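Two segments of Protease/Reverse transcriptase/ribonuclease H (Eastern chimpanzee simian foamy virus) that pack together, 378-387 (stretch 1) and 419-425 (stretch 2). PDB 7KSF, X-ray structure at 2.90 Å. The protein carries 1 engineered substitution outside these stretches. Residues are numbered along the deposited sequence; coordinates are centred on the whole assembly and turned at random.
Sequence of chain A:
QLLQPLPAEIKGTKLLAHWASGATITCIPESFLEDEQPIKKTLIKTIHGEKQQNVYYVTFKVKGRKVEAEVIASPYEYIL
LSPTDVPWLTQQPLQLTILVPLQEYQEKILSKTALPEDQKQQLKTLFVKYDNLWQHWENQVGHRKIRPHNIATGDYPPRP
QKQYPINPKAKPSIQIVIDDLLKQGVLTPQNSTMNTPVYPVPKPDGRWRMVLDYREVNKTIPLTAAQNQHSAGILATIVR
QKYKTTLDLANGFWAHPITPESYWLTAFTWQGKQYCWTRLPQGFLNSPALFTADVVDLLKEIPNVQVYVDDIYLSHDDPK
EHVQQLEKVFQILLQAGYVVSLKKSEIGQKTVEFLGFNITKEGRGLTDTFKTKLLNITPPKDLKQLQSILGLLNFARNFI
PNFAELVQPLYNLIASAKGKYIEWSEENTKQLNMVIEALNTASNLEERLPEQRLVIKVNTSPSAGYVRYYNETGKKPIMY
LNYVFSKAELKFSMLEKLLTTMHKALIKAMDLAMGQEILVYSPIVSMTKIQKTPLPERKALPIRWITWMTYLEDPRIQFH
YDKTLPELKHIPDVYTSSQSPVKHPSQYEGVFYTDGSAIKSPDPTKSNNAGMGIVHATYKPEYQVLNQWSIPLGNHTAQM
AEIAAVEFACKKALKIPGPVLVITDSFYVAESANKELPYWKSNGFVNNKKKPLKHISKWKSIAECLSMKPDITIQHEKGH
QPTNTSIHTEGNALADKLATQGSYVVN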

# COMPACT_ATOMS: atom_id res chain seq x y z
N THR A 378 24.09 -8.48 3.14
CA THR A 378 24.44 -9.86 2.86
C THR A 378 25.75 -9.91 2.05
O THR A 378 26.07 -8.97 1.32
CB THR A 378 23.32 -10.56 2.10
OG1 THR A 378 23.52 -11.98 2.11
CG2 THR A 378 23.25 -10.09 0.66
N PRO A 379 26.54 -10.97 2.21
CA PRO A 379 27.79 -11.09 1.46
C PRO A 379 27.54 -11.06 -0.03
O PRO A 379 26.59 -11.68 -0.53
CB PRO A 379 28.33 -12.45 1.90
CG PRO A 379 27.78 -12.64 3.27
CD PRO A 379 26.42 -12.01 3.25
N PRO A 380 28.36 -10.33 -0.79
CA PRO A 380 28.17 -10.28 -2.24
C PRO A 380 28.52 -11.60 -2.89
O PRO A 380 29.43 -12.32 -2.46
CB PRO A 380 29.12 -9.16 -2.68
CG PRO A 380 30.18 -9.15 -1.64
CD PRO A 380 29.50 -9.51 -0.35
N LYS A 381 27.80 -11.92 -3.96
CA LYS A 381 28.03 -13.15 -4.70
C LYS A 381 29.06 -13.00 -5.81
O LYS A 381 29.61 -14.00 -6.27
CB LYS A 381 26.72 -13.66 -5.32
CG LYS A 381 26.23 -12.83 -6.49
CD LYS A 381 25.16 -13.56 -7.28
CE LYS A 381 24.85 -12.84 -8.58
NZ LYS A 381 26.06 -12.70 -9.43
N ASP A 382 29.33 -11.77 -6.25
CA ASP A 382 30.16 -11.54 -7.42
C ASP A 382 31.11 -10.38 -7.13
O ASP A 382 30.99 -9.69 -6.12
CB ASP A 382 29.30 -11.26 -8.66
CG ASP A 382 30.08 -11.34 -9.95
OD1 ASP A 382 31.09 -12.08 -10.00
OD2 ASP A 382 29.69 -10.67 -10.93
N LEU A 383 32.06 -10.19 -8.05
CA LEU A 383 32.98 -9.06 -7.94
C LEU A 383 32.26 -7.74 -8.14
O LEU A 383 32.54 -6.76 -7.43
CB LEU A 383 34.11 -9.22 -8.96
CG LEU A 383 35.12 -8.08 -9.07
CD1 LEU A 383 35.92 -7.95 -7.79
CD2 LEU A 383 36.03 -8.29 -10.27
N LYS A 384 31.34 -7.67 -9.10
CA LYS A 384 30.64 -6.42 -9.37
C LYS A 384 29.78 -5.99 -8.19
O LYS A 384 29.51 -4.79 -8.02
CB LYS A 384 29.78 -6.56 -10.63
CG LYS A 384 30.57 -6.87 -11.89
CD LYS A 384 29.65 -6.96 -13.10
CE LYS A 384 30.44 -7.23 -14.38
NZ LYS A 384 29.56 -7.32 -15.58
N GLN A 385 29.32 -6.94 -7.37
CA GLN A 385 28.56 -6.60 -6.18
C GLN A 385 29.45 -6.22 -5.00
O GLN A 385 28.98 -5.56 -4.07
CB GLN A 385 27.65 -7.78 -5.80
CG GLN A 385 26.70 -8.19 -6.93
CD GLN A 385 25.28 -8.38 -6.46
OE1 GLN A 385 25.02 -8.49 -5.27
NE2 GLN A 385 24.34 -8.40 -7.41
N LEU A 386 30.73 -6.60 -5.04
CA LEU A 386 31.68 -6.22 -4.00
C LEU A 386 32.33 -4.87 -4.30
O LEU A 386 32.64 -4.12 -3.36
CB LEU A 386 32.76 -7.30 -3.87
CG LEU A 386 33.79 -7.07 -2.76
CD1 LEU A 386 33.09 -6.92 -1.41
CD2 LEU A 386 34.80 -8.21 -2.72
N GLN A 387 32.53 -4.54 -5.58
CA GLN A 387 33.05 -3.22 -5.92
C GLN A 387 32.03 -2.13 -5.60
O GLN A 387 32.41 -0.99 -5.33
CB GLN A 387 33.43 -3.17 -7.40
CG GLN A 387 34.59 -4.07 -7.79
CD GLN A 387 34.83 -4.09 -9.28
OE1 GLN A 387 33.91 -3.90 -10.08
NE2 GLN A 387 36.09 -4.31 -9.68
N GLY A 419 40.88 -14.40 -10.35
CA GLY A 419 40.19 -15.22 -11.32
C GLY A 419 38.75 -14.84 -11.60
O GLY A 419 38.00 -15.69 -12.11
N LYS A 420 38.35 -13.61 -11.29
CA LYS A 420 36.99 -13.07 -11.46
C LYS A 420 35.98 -13.75 -10.55
O LYS A 420 34.82 -13.33 -10.47
CB LYS A 420 36.55 -13.14 -12.94
CG LYS A 420 35.58 -14.26 -13.31
CD LYS A 420 35.37 -14.30 -14.82
CE LYS A 420 34.45 -15.44 -15.23
NZ LYS A 420 34.27 -15.53 -16.70
N TYR A 421 36.40 -14.78 -9.83
CA TYR A 421 35.62 -15.38 -8.76
C TYR A 421 36.29 -15.05 -7.43
O TYR A 421 37.51 -15.14 -7.30
CB TYR A 421 35.49 -16.90 -8.93
CG TYR A 421 34.90 -17.33 -10.26
CD1 TYR A 421 33.55 -17.64 -10.38
CD2 TYR A 421 35.71 -17.46 -11.39
CE1 TYR A 421 33.02 -18.04 -11.60
CE2 TYR A 421 35.18 -17.85 -12.61
CZ TYR A 421 33.84 -18.15 -12.70
OH TYR A 421 33.31 -18.54 -13.91
N ILE A 422 35.48 -14.66 -6.44
CA ILE A 422 36.00 -14.20 -5.16
C ILE A 422 35.51 -15.13 -4.06
O ILE A 422 34.35 -15.54 -4.05
CB ILE A 422 35.60 -12.74 -4.87
CG1 ILE A 422 34.08 -12.57 -4.93
CG2 ILE A 422 36.27 -11.81 -5.87
CD1 ILE A 422 33.62 -11.17 -4.59
N GLU A 423 36.41 -15.48 -3.15
CA GLU A 423 36.09 -16.31 -2.00
C GLU A 423 35.93 -15.42 -0.77
O GLU A 423 36.81 -14.60 -0.47
CB GLU A 423 37.19 -17.36 -1.76
CG GLU A 423 36.96 -18.23 -0.54
CD GLU A 423 38.06 -19.27 -0.35
OE1 GLU A 423 38.92 -19.39 -1.25
OE2 GLU A 423 38.06 -19.95 0.69
N TRP A 424 34.81 -15.58 -0.07
CA TRP A 424 34.46 -14.74 1.06
C TRP A 424 34.52 -15.57 2.34
O TRP A 424 33.85 -16.60 2.45
CB TRP A 424 33.06 -14.14 0.88
CG TRP A 424 32.63 -13.23 1.98
CD1 TRP A 424 32.03 -13.58 3.16
CD2 TRP A 424 32.77 -11.80 2.02
NE1 TRP A 424 31.79 -12.46 3.92
CE2 TRP A 424 32.24 -11.36 3.24
CE3 TRP A 424 33.30 -10.86 1.13
CZ2 TRP A 424 32.22 -10.01 3.60
CZ3 TRP A 424 33.28 -9.53 1.49
CH2 TRP A 424 32.74 -9.12 2.71
N SER A 425 35.32 -15.11 3.30
CA SER A 425 35.45 -15.80 4.58
C SER A 425 34.40 -15.30 5.56
O SER A 425 33.98 -14.14 5.52
CB SER A 425 36.85 -15.59 5.16
OG SER A 425 37.85 -16.01 4.25

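No hydrogen bond crosses this contact; it is held by apolar packing between a proline-led loop entering a helix and an extended segment without regular strand structure. The nearest CA pairs are 7.6 Å (P379 and W424) and 6.6 Å (L383 and I422) apart, and side chains occupy the space between.

Alternation supplies them. Extended backbone angles from Y421 to W424 point the CA-to-CB bonds of I422 and W424 toward stretch 1, while that of Y421 points away, and I422 and W424 give the two largest covered areas.

W424 takes chi1 t with chi2 at -86°, which lays its indole beneath the two prolines. P379 CB and P380 CD lie over one face. P379 makes a CH-pi contact, its CB 4.1 Å from the centroid of the W424 five-membered ring and only 13° off the normal, while P380 CD sits 4.2 Å from W424 CZ3 on the six-membered ring. Adjacent prolines thus cover both halves of the indole with rigid aliphatic surface.

I422 adopts chi1 p and chi2 t, extending CD1 toward the D382-L386 backbone and the L386 side chain. I422 CD1 lies 3.4 Å from D382 O, 3.9 Å from L383 N and 3.7 Å from L386 CD2, while I422 CG2 is 4.3 Å from L383 CD1. L386, t with chi2 p, is the link: its CD2 meets I422, and its CD1 approaches W424 CZ3 at 3.9 Å.

The D382 carboxylate makes its one listed hydrogen bond within its own stretch, although D382 OD1 also lies 4.0 Å from K420 O, two acceptors in contact without a bond. With chi1 t, D382 OD1 accepts a weak hydrogen bond from L383 N at 2.9 Å; Q387 N to L383 O, 2.9 Å, continues the helical pattern. K420 contributes backbone instead, its O 4.4 Å from L383 CB, while its side-chain end leads away.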